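Local coordinates for flagella basal body P-ring formation protein flgA (Salmonella typhimurium, PDB 3TEE), which takes part in assembling the flagellar P-ring in the periplasm, where it may act as a chaperone or modulator of that process, at residues 49-55 and 66-72; 76-82 and 124-130. All blocks are in the same frame, centred on the assembly; numbering follows the deposited sequence.

In the fold
FlgA is an elongated chain in which one long strand, 62-79, takes part in both contacts in succession. After the N-terminal helix 2-14 and strand 21-26, the chain reaches contact 1, where 49-55 and 66-72 close a beta hairpin with ten residues between them. Strand 62-79 then runs on into contact 2, where its C-terminal end, 76-79, and the following residues 80-82 meet the loop 124-130; this closes a longer excursion that includes strands 94-100 and 118-120. The two contacts follow in series, neither nested nor crossed, with centres about 26 Å apart. Contact 1 belongs to the antiparallel sheet beside the N-terminal helix, and contact 2 fastens a later loop to that same sheet.

Contact 1: residues 49-55 and 66-72; sequences LWGNVNV and LQVNVQA
Gly51 and Val70, Val53 and Val68, and Val55 and Leu66 form the three hydrogen-bonded pairs of an antiparallel beta hairpin, each joined by two backbone bonds; the pairing continues to Gly51 past a corner at Asn52. At this open end Gly51 N gives to Val70 O at 2.8 Å, in the carbonyl plane on a lone pair; in return Val70 N reaches Gly51 O from above its plane. In the middle pair the bond from Val68 N to Val53 O is nearly linear, 178°.

The polar side chains share one face. Asn69 ND2 donates to Asn52 OD1 at 2.9 Å. The acceptor lies near the amide plane of Asn69, yet the donor stands 52° out of the carbonyl plane of Asn52. Asn54 and Gln67 instead run alongside each other, amides nearly coplanar, with Asn54 OD1 against Gln67 CG at 3.6 Å.

The four valines and Leu66 lie on the other face. With chi1 near -60° in both, Val53 and Val68 each place CG2 between backbone N and carbonyl carbon, and these methyls meet at 3.5 Å; Val70 CG2 and Val55 CG2 also touch this pair. Phe11 of helix 2-14 packs on all four valines. Beyond Gly51, Trp50 CB lies 4.0 Å from Ala72 CB and also touches Val70 CG1, its side chain reaching Leu101 and Leu110. The hairpin is therefore amphipathic, its amides on the more exposed face and its branched methyls turned to the helix.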
ATOM      1  N   LEU A  49       0.553 -14.377   6.424  1.00 49.02           N
ATOM      2  CA  LEU A  49       1.950 -14.738   6.690  1.00 48.26           C
ATOM      3  C   LEU A  49       2.255 -15.281   8.101  1.00 46.13           C
ATOM      4  O   LEU A  49       3.247 -15.982   8.282  1.00 45.33           O
ATOM      5  CB  LEU A  49       2.825 -13.497   6.422  1.00 49.47           C
ATOM      6  CG  LEU A  49       3.101 -13.149   4.947  1.00 57.02           C
ATOM      7  CD1 LEU A  49       2.451 -11.837   4.570  1.00 57.85           C
ATOM      8  CD2 LEU A  49       4.599 -13.043   4.680  1.00 61.36           C
ATOM      9  N   TRP A  50       1.450 -14.897   9.107  1.00 37.17           N
ATOM     10  CA  TRP A  50       1.679 -15.240  10.511  1.00 34.97           C
ATOM     11  C   TRP A  50       0.335 -15.301  11.248  1.00 37.38           C
ATOM     12  O   TRP A  50      -0.702 -15.092  10.630  1.00 37.70           O
ATOM     13  CB  TRP A  50       2.603 -14.182  11.157  1.00 32.43           C
ATOM     14  CG  TRP A  50       2.227 -12.772  10.792  1.00 33.06           C
ATOM     15  CD1 TRP A  50       1.048 -12.137  11.070  1.00 35.88           C
ATOM     16  CD2 TRP A  50       2.988 -11.866   9.984  1.00 33.19           C
ATOM     17  NE1 TRP A  50       1.056 -10.867  10.545  1.00 35.06           N
ATOM     18  CE2 TRP A  50       2.225 -10.680   9.850  1.00 36.71           C
ATOM     19  CE3 TRP A  50       4.246 -11.935   9.358  1.00 35.75           C
ATOM     20  CZ2 TRP A  50       2.682  -9.572   9.133  1.00 36.50           C
ATOM     21  CZ3 TRP A  50       4.687 -10.844   8.619  1.00 38.01           C
ATOM     22  CH2 TRP A  50       3.909  -9.677   8.515  1.00 38.50           C
ATOM     23  N   GLY A  51       0.371 -15.544  12.553  1.00 31.98           N
ATOM     24  CA  GLY A  51      -0.835 -15.723  13.345  1.00 32.54           C
ATOM     25  C   GLY A  51      -1.336 -17.129  13.110  1.00 37.21           C
ATOM     26  O   GLY A  51      -0.526 -18.041  12.879  1.00 34.07           O
ATOM     27  N   ASN A  52      -2.666 -17.313  13.131  1.00 34.66           N
ATOM     28  CA  ASN A  52      -3.267 -18.628  12.901  1.00 35.28           C
ATOM     29  C   ASN A  52      -3.363 -18.905  11.425  1.00 37.80           C
ATOM     30  O   ASN A  52      -4.115 -18.252  10.696  1.00 38.13           O
ATOM     31  CB  ASN A  52      -4.629 -18.754  13.610  1.00 38.47           C
ATOM     32  CG  ASN A  52      -4.517 -18.642  15.104  1.00 52.61           C
ATOM     33  OD1 ASN A  52      -3.610 -19.190  15.739  1.00 42.38           O
ATOM     34  ND2 ASN A  52      -5.402 -17.859  15.691  1.00 50.36           N
ATOM     35  N   VAL A  53      -2.521 -19.817  10.943  1.00 33.63           N
ATOM     36  CA  VAL A  53      -2.506 -20.090   9.511  1.00 33.18           C
ATOM     37  C   VAL A  53      -2.680 -21.570   9.215  1.00 34.09           C
ATOM     38  O   VAL A  53      -2.404 -22.414  10.062  1.00 32.97           O
ATOM     39  CB  VAL A  53      -1.259 -19.497   8.790  1.00 38.66           C
ATOM     40  CG1 VAL A  53      -1.172 -17.964   8.941  1.00 38.54           C
ATOM     41  CG2 VAL A  53       0.026 -20.158   9.264  1.00 38.04           C
ATOM     42  N   ASN A  54      -3.082 -21.882   7.984  1.00 32.23           N
ATOM     43  CA  ASN A  54      -3.202 -23.269   7.567  1.00 33.51           C
ATOM     44  C   ASN A  54      -2.013 -23.575   6.664  1.00 37.05           C
ATOM     45  O   ASN A  54      -1.676 -22.775   5.789  1.00 37.02           O
ATOM     46  CB  ASN A  54      -4.532 -23.520   6.826  1.00 36.73           C
ATOM     47  CG  ASN A  54      -5.755 -23.258   7.694  1.00 57.13           C
ATOM     48  OD1 ASN A  54      -5.865 -23.737   8.826  1.00 49.40           O
ATOM     49  ND2 ASN A  54      -6.699 -22.482   7.176  1.00 54.34           N
ATOM     50  N   VAL A  55      -1.358 -24.705   6.906  1.00 32.77           N
ATOM     51  CA  VAL A  55      -0.216 -25.138   6.092  1.00 31.31           C
ATOM     52  C   VAL A  55      -0.557 -26.480   5.485  1.00 31.99           C
ATOM     53  O   VAL A  55      -0.924 -27.399   6.219  1.00 31.55           O
ATOM     54  CB  VAL A  55       1.086 -25.241   6.927  1.00 34.99           C
ATOM     55  CG1 VAL A  55       2.234 -25.857   6.108  1.00 34.19           C
ATOM     56  CG2 VAL A  55       1.489 -23.884   7.486  1.00 35.02           C
ATOM     57  N   LEU A  66      -2.414 -28.707   8.071  1.00 33.55           N
ATOM     58  CA  LEU A  66      -1.963 -28.413   9.421  1.00 33.17           C
ATOM     59  C   LEU A  66      -2.436 -27.045   9.863  1.00 38.46           C
ATOM     60  O   LEU A  66      -2.502 -26.119   9.055  1.00 38.54           O
ATOM     61  CB  LEU A  66      -0.421 -28.512   9.548  1.00 32.58           C
ATOM     62  CG  LEU A  66       0.269 -29.767   8.974  1.00 35.51           C
ATOM     63  CD1 LEU A  66       1.764 -29.665   9.153  1.00 34.35           C
ATOM     64  CD2 LEU A  66      -0.258 -31.082   9.626  1.00 38.14           C
ATOM     65  N   GLN A  67      -2.785 -26.918  11.140  1.00 35.07           N
ATOM     66  CA  GLN A  67      -3.164 -25.621  11.685  1.00 34.63           C
ATOM     67  C   GLN A  67      -2.031 -25.236  12.601  1.00 36.91           C
ATOM     68  O   GLN A  67      -1.637 -26.019  13.468  1.00 36.20           O
ATOM     69  CB  GLN A  67      -4.488 -25.671  12.460  1.00 37.33           C
ATOM     70  CG  GLN A  67      -5.717 -25.996  11.600  1.00 53.90           C
ATOM     71  CD  GLN A  67      -6.950 -26.013  12.468  1.00 70.61           C
ATOM     72  OE1 GLN A  67      -7.077 -26.816  13.406  1.00 65.05           O
ATOM     73  NE2 GLN A  67      -7.841 -25.067  12.227  1.00 59.61           N
ATOM     74  N   VAL A  68      -1.431 -24.073  12.347  1.00 32.42           N
ATOM     75  CA  VAL A  68      -0.299 -23.628  13.157  1.00 30.96           C
ATOM     76  C   VAL A  68      -0.542 -22.189  13.613  1.00 32.91           C
ATOM     77  O   VAL A  68      -1.258 -21.438  12.963  1.00 32.27           O
ATOM     78  CB  VAL A  68       1.097 -23.745  12.451  1.00 35.15           C
ATOM     79  CG1 VAL A  68       1.411 -25.176  12.004  1.00 35.69           C
ATOM     80  CG2 VAL A  68       1.217 -22.773  11.281  1.00 35.32           C
ATOM     81  N   ASN A  69       0.093 -21.818  14.692  1.00 30.91           N
ATOM     82  CA  ASN A  69       0.117 -20.442  15.151  1.00 31.08           C
ATOM     83  C   ASN A  69       1.571 -19.967  14.938  1.00 33.22           C
ATOM     84  O   ASN A  69       2.517 -20.627  15.365  1.00 32.40           O
ATOM     85  CB  ASN A  69      -0.292 -20.307  16.619  1.00 31.34           C
ATOM     86  CG  ASN A  69      -0.161 -18.863  17.080  1.00 39.07           C
ATOM     87  OD1 ASN A  69       0.832 -18.477  17.683  1.00 35.64           O
ATOM     88  ND2 ASN A  69      -1.069 -18.006  16.655  1.00 35.13           N
ATOM     89  N   VAL A  70       1.729 -18.852  14.251  1.00 28.95           N
ATOM     90  CA  VAL A  70       3.059 -18.303  13.974  1.00 28.45           C
ATOM     91  C   VAL A  70       3.199 -16.950  14.673  1.00 30.78           C
ATOM     92  O   VAL A  70       2.546 -15.981  14.305  1.00 31.67           O
ATOM     93  CB  VAL A  70       3.328 -18.198  12.454  1.00 30.70           C
ATOM     94  CG1 VAL A  70       4.713 -17.608  12.162  1.00 28.87           C
ATOM     95  CG2 VAL A  70       3.135 -19.545  11.755  1.00 30.48           C
ATOM     96  N   GLN A  71       4.059 -16.896  15.671  1.00 29.36           N
ATOM     97  CA  GLN A  71       4.370 -15.628  16.353  1.00 28.92           C
ATOM     98  C   GLN A  71       5.537 -15.011  15.595  1.00 32.90           C
ATOM     99  O   GLN A  71       6.570 -15.663  15.434  1.00 31.31           O
ATOM    100  CB  GLN A  71       4.769 -15.880  17.813  1.00 30.13           C
ATOM    101  CG  GLN A  71       3.684 -16.544  18.657  1.00 36.43           C
ATOM    102  CD  GLN A  71       4.070 -16.679  20.114  1.00 52.32           C
ATOM    103  OE1 GLN A  71       5.238 -16.569  20.502  1.00 38.65           O
ATOM    104  NE2 GLN A  71       3.078 -16.864  20.969  1.00 56.31           N
ATOM    105  N   ALA A  72       5.365 -13.790  15.065  1.00 29.27           N
ATOM    106  CA  ALA A  72       6.446 -13.140  14.315  1.00 29.37           C
ATOM    107  C   ALA A  72       6.674 -11.770  14.904  1.00 32.75           C
ATOM    108  O   ALA A  72       5.717 -11.001  15.036  1.00 32.07           O
ATOM    109  CB  ALA A  72       6.103 -13.044  12.825  1.00 30.38           C
TER

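Contact 2: residues 76-82 and 124-130; sequences YVAVAAP and LAPGQPV
The Tyr76 ring has a water at its edge, in plane, bonded to the hydroxyl OH at 2.6 Å, while Pro129 CB approaches ring atom CE1 obliquely at 4.0 Å. That water also donates to Gly127 O, linking the ring to a type II beta turn, Ala125 to Gln128, which is closed by Gln128 N donating to Ala125 O (3.1 Å) and docked against the end of strand 62-79. Positive phi (93°) at Gly127 suits the third position of such a turn.

Three backbone bonds hold the turn and the residues after it: Val130 N to Val77 O, Val79 N to Gln128 O, and Gly127 N to Val79 O, the first almost straight at 179°. Val79 thus uses both its N and its O.

The Val79 side chain also points into the loop. Val79 CB sits 3.3 Å from Ala125 O. A chi1 of -180° sets Val79 CG1 toward Ala125 O and Val79 CG2 against Leu124 CB and Val130 CG2, the latter at 3.8 Å, the two valines crossing at about a right angle. Val130 CG2 also packs on Val77 CG1. Farther along, the rings of Pro82 and Pro126 touch through CD and CG.

Within the turn, a bend at chi2 brings the Gln128 amide back to the backbone, where OE1 accepts the N-H of Ala125, N to OE1 3.0 Å, nearly along the C=O axis.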
ATOM      1  N   TYR A  76       7.359  -2.339  12.634  1.00 29.03           N
ATOM      2  CA  TYR A  76       6.148  -1.827  12.006  1.00 28.70           C
ATOM      3  C   TYR A  76       6.148  -0.316  12.255  1.00 30.67           C
ATOM      4  O   TYR A  76       6.881   0.172  13.116  1.00 29.54           O
ATOM      5  CB  TYR A  76       4.882  -2.506  12.564  1.00 28.67           C
ATOM      6  CG  TYR A  76       4.606  -2.229  14.021  1.00 29.57           C
ATOM      7  CD1 TYR A  76       3.783  -1.170  14.406  1.00 30.21           C
ATOM      8  CD2 TYR A  76       5.159  -3.029  15.021  1.00 29.91           C
ATOM      9  CE1 TYR A  76       3.497  -0.931  15.746  1.00 29.30           C
ATOM     10  CE2 TYR A  76       4.918  -2.770  16.363  1.00 31.23           C
ATOM     11  CZ  TYR A  76       4.086  -1.718  16.719  1.00 34.60           C
ATOM     12  OH  TYR A  76       3.814  -1.474  18.026  1.00 33.65           O
ATOM     13  N   VAL A  77       5.350   0.400  11.495  1.00 27.12           N
ATOM     14  CA  VAL A  77       5.285   1.851  11.586  1.00 26.74           C
ATOM     15  C   VAL A  77       4.238   2.209  12.642  1.00 29.73           C
ATOM     16  O   VAL A  77       3.098   1.752  12.561  1.00 28.47           O
ATOM     17  CB  VAL A  77       5.020   2.500  10.187  1.00 30.04           C
ATOM     18  CG1 VAL A  77       4.969   4.034  10.284  1.00 29.50           C
ATOM     19  CG2 VAL A  77       6.092   2.065   9.170  1.00 30.00           C
ATOM     20  N   ALA A  78       4.636   3.051  13.618  1.00 26.81           N
ATOM     21  CA  ALA A  78       3.783   3.553  14.694  1.00 26.15           C
ATOM     22  C   ALA A  78       3.871   5.091  14.746  1.00 29.40           C
ATOM     23  O   ALA A  78       4.870   5.685  14.343  1.00 28.20           O
ATOM     24  CB  ALA A  78       4.233   2.967  16.043  1.00 26.29           C
ATOM     25  N   VAL A  79       2.835   5.720  15.279  1.00 27.18           N
ATOM     26  CA  VAL A  79       2.779   7.180  15.495  1.00 26.31           C
ATOM     27  C   VAL A  79       3.753   7.532  16.653  1.00 30.31           C
ATOM     28  O   VAL A  79       3.768   6.838  17.689  1.00 29.01           O
ATOM     29  CB  VAL A  79       1.333   7.596  15.806  1.00 28.62           C
ATOM     30  CG1 VAL A  79       1.224   9.106  16.034  1.00 27.35           C
ATOM     31  CG2 VAL A  79       0.411   7.182  14.644  1.00 28.10           C
ATOM     32  N   ALA A  80       4.624   8.524  16.429  1.00 28.68           N
ATOM     33  CA  ALA A  80       5.619   8.969  17.420  1.00 29.63           C
ATOM     34  C   ALA A  80       5.242  10.310  18.072  1.00 33.76           C
ATOM     35  O   ALA A  80       5.828  10.653  19.099  1.00 33.88           O
ATOM     36  CB  ALA A  80       6.993   9.095  16.771  1.00 30.48           C
ATOM     37  N   ALA A  81       4.332  11.078  17.454  1.00 31.45           N
ATOM     38  CA  ALA A  81       3.873  12.372  17.988  1.00 33.44           C
ATOM     39  C   ALA A  81       2.447  12.546  17.555  1.00 35.60           C
ATOM     40  O   ALA A  81       2.089  11.975  16.528  1.00 35.16           O
ATOM     41  CB  ALA A  81       4.729  13.521  17.429  1.00 35.14           C
ATOM     42  N   PRO A  82       1.611  13.372  18.236  1.00 33.32           N
ATOM     43  CA  PRO A  82       0.240  13.575  17.751  1.00 32.57           C
ATOM     44  C   PRO A  82       0.201  14.050  16.307  1.00 36.80           C
ATOM     45  O   PRO A  82       1.028  14.879  15.896  1.00 36.31           O
ATOM     46  CB  PRO A  82      -0.302  14.678  18.698  1.00 35.76           C
ATOM     47  CG  PRO A  82       0.470  14.493  19.941  1.00 39.72           C
ATOM     48  CD  PRO A  82       1.857  14.149  19.472  1.00 35.11           C
ATOM     49  N   LEU A 124      -4.383  11.160  15.048  1.00 37.67           N
ATOM     50  CA  LEU A 124      -3.653  10.001  15.540  1.00 35.30           C
ATOM     51  C   LEU A 124      -2.902  10.297  16.827  1.00 37.72           C
ATOM     52  O   LEU A 124      -2.418  11.420  17.041  1.00 35.05           O
ATOM     53  CB  LEU A 124      -2.711   9.431  14.444  1.00 34.70           C
ATOM     54  CG  LEU A 124      -3.382   8.986  13.107  1.00 38.76           C
ATOM     55  CD1 LEU A 124      -2.328   8.519  12.098  1.00 38.05           C
ATOM     56  CD2 LEU A 124      -4.380   7.849  13.338  1.00 39.77           C
ATOM     57  N   ALA A 125      -2.799   9.276  17.677  1.00 34.16           N
ATOM     58  CA  ALA A 125      -2.118   9.367  18.962  1.00 34.81           C
ATOM     59  C   ALA A 125      -0.804   8.611  18.979  1.00 36.11           C
ATOM     60  O   ALA A 125      -0.725   7.546  18.381  1.00 34.47           O
ATOM     61  CB  ALA A 125      -3.021   8.827  20.063  1.00 35.91           C
ATOM     62  N   PRO A 126       0.215   9.105  19.728  1.00 33.60           N
ATOM     63  CA  PRO A 126       1.477   8.362  19.852  1.00 32.57           C
ATOM     64  C   PRO A 126       1.254   6.913  20.316  1.00 36.82           C
ATOM     65  O   PRO A 126       0.406   6.664  21.184  1.00 35.88           O
ATOM     66  CB  PRO A 126       2.229   9.152  20.936  1.00 33.78           C
ATOM     67  CG  PRO A 126       1.747  10.553  20.772  1.00 37.39           C
ATOM     68  CD  PRO A 126       0.279  10.396  20.458  1.00 34.36           C
ATOM     69  N   GLY A 127       2.015   5.993  19.725  1.00 32.27           N
ATOM     70  CA  GLY A 127       1.940   4.553  19.999  1.00 31.90           C
ATOM     71  C   GLY A 127       1.011   3.811  19.042  1.00 34.99           C
ATOM     72  O   GLY A 127       1.087   2.594  18.906  1.00 35.69           O
ATOM     73  N   GLN A 128       0.112   4.512  18.395  1.00 30.33           N
ATOM     74  CA  GLN A 128      -0.831   3.885  17.464  1.00 31.03           C
ATOM     75  C   GLN A 128      -0.108   3.243  16.248  1.00 31.43           C
ATOM     76  O   GLN A 128       0.610   3.947  15.555  1.00 28.88           O
ATOM     77  CB  GLN A 128      -1.791   4.971  16.949  1.00 32.94           C
ATOM     78  CG  GLN A 128      -3.116   4.484  16.414  1.00 54.23           C
ATOM     79  CD  GLN A 128      -4.269   5.429  16.691  1.00 59.26           C
ATOM     80  OE1 GLN A 128      -4.120   6.626  17.049  1.00 43.40           O
ATOM     81  NE2 GLN A 128      -5.461   4.905  16.497  1.00 50.61           N
ATOM     82  N   PRO A 129      -0.351   1.960  15.902  1.00 30.45           N
ATOM     83  CA  PRO A 129       0.205   1.432  14.643  1.00 30.68           C
ATOM     84  C   PRO A 129      -0.442   2.175  13.469  1.00 32.77           C
ATOM     85  O   PRO A 129      -1.650   2.504  13.507  1.00 31.71           O
ATOM     86  CB  PRO A 129      -0.232  -0.046  14.652  1.00 32.22           C
ATOM     87  CG  PRO A 129      -0.541  -0.354  16.087  1.00 35.90           C
ATOM     88  CD  PRO A 129      -1.145   0.929  16.605  1.00 32.41           C
ATOM     89  N   VAL A 130       0.365   2.506  12.462  1.00 28.97           N
ATOM     90  CA  VAL A 130      -0.120   3.229  11.289  1.00 29.66           C
ATOM     91  C   VAL A 130      -0.742   2.215  10.327  1.00 36.27           C
ATOM     92  O   VAL A 130      -0.034   1.349   9.791  1.00 35.42           O
ATOM     93  CB  VAL A 130       0.985   4.086  10.620  1.00 33.25           C
ATOM     94  CG1 VAL A 130       0.495   4.701   9.301  1.00 34.11           C
ATOM     95  CG2 VAL A 130       1.488   5.178  11.574  1.00 32.73           C
TER
HETATM   96  O   HOH W   1       2.206   0.338  19.091  1.00 45.07           O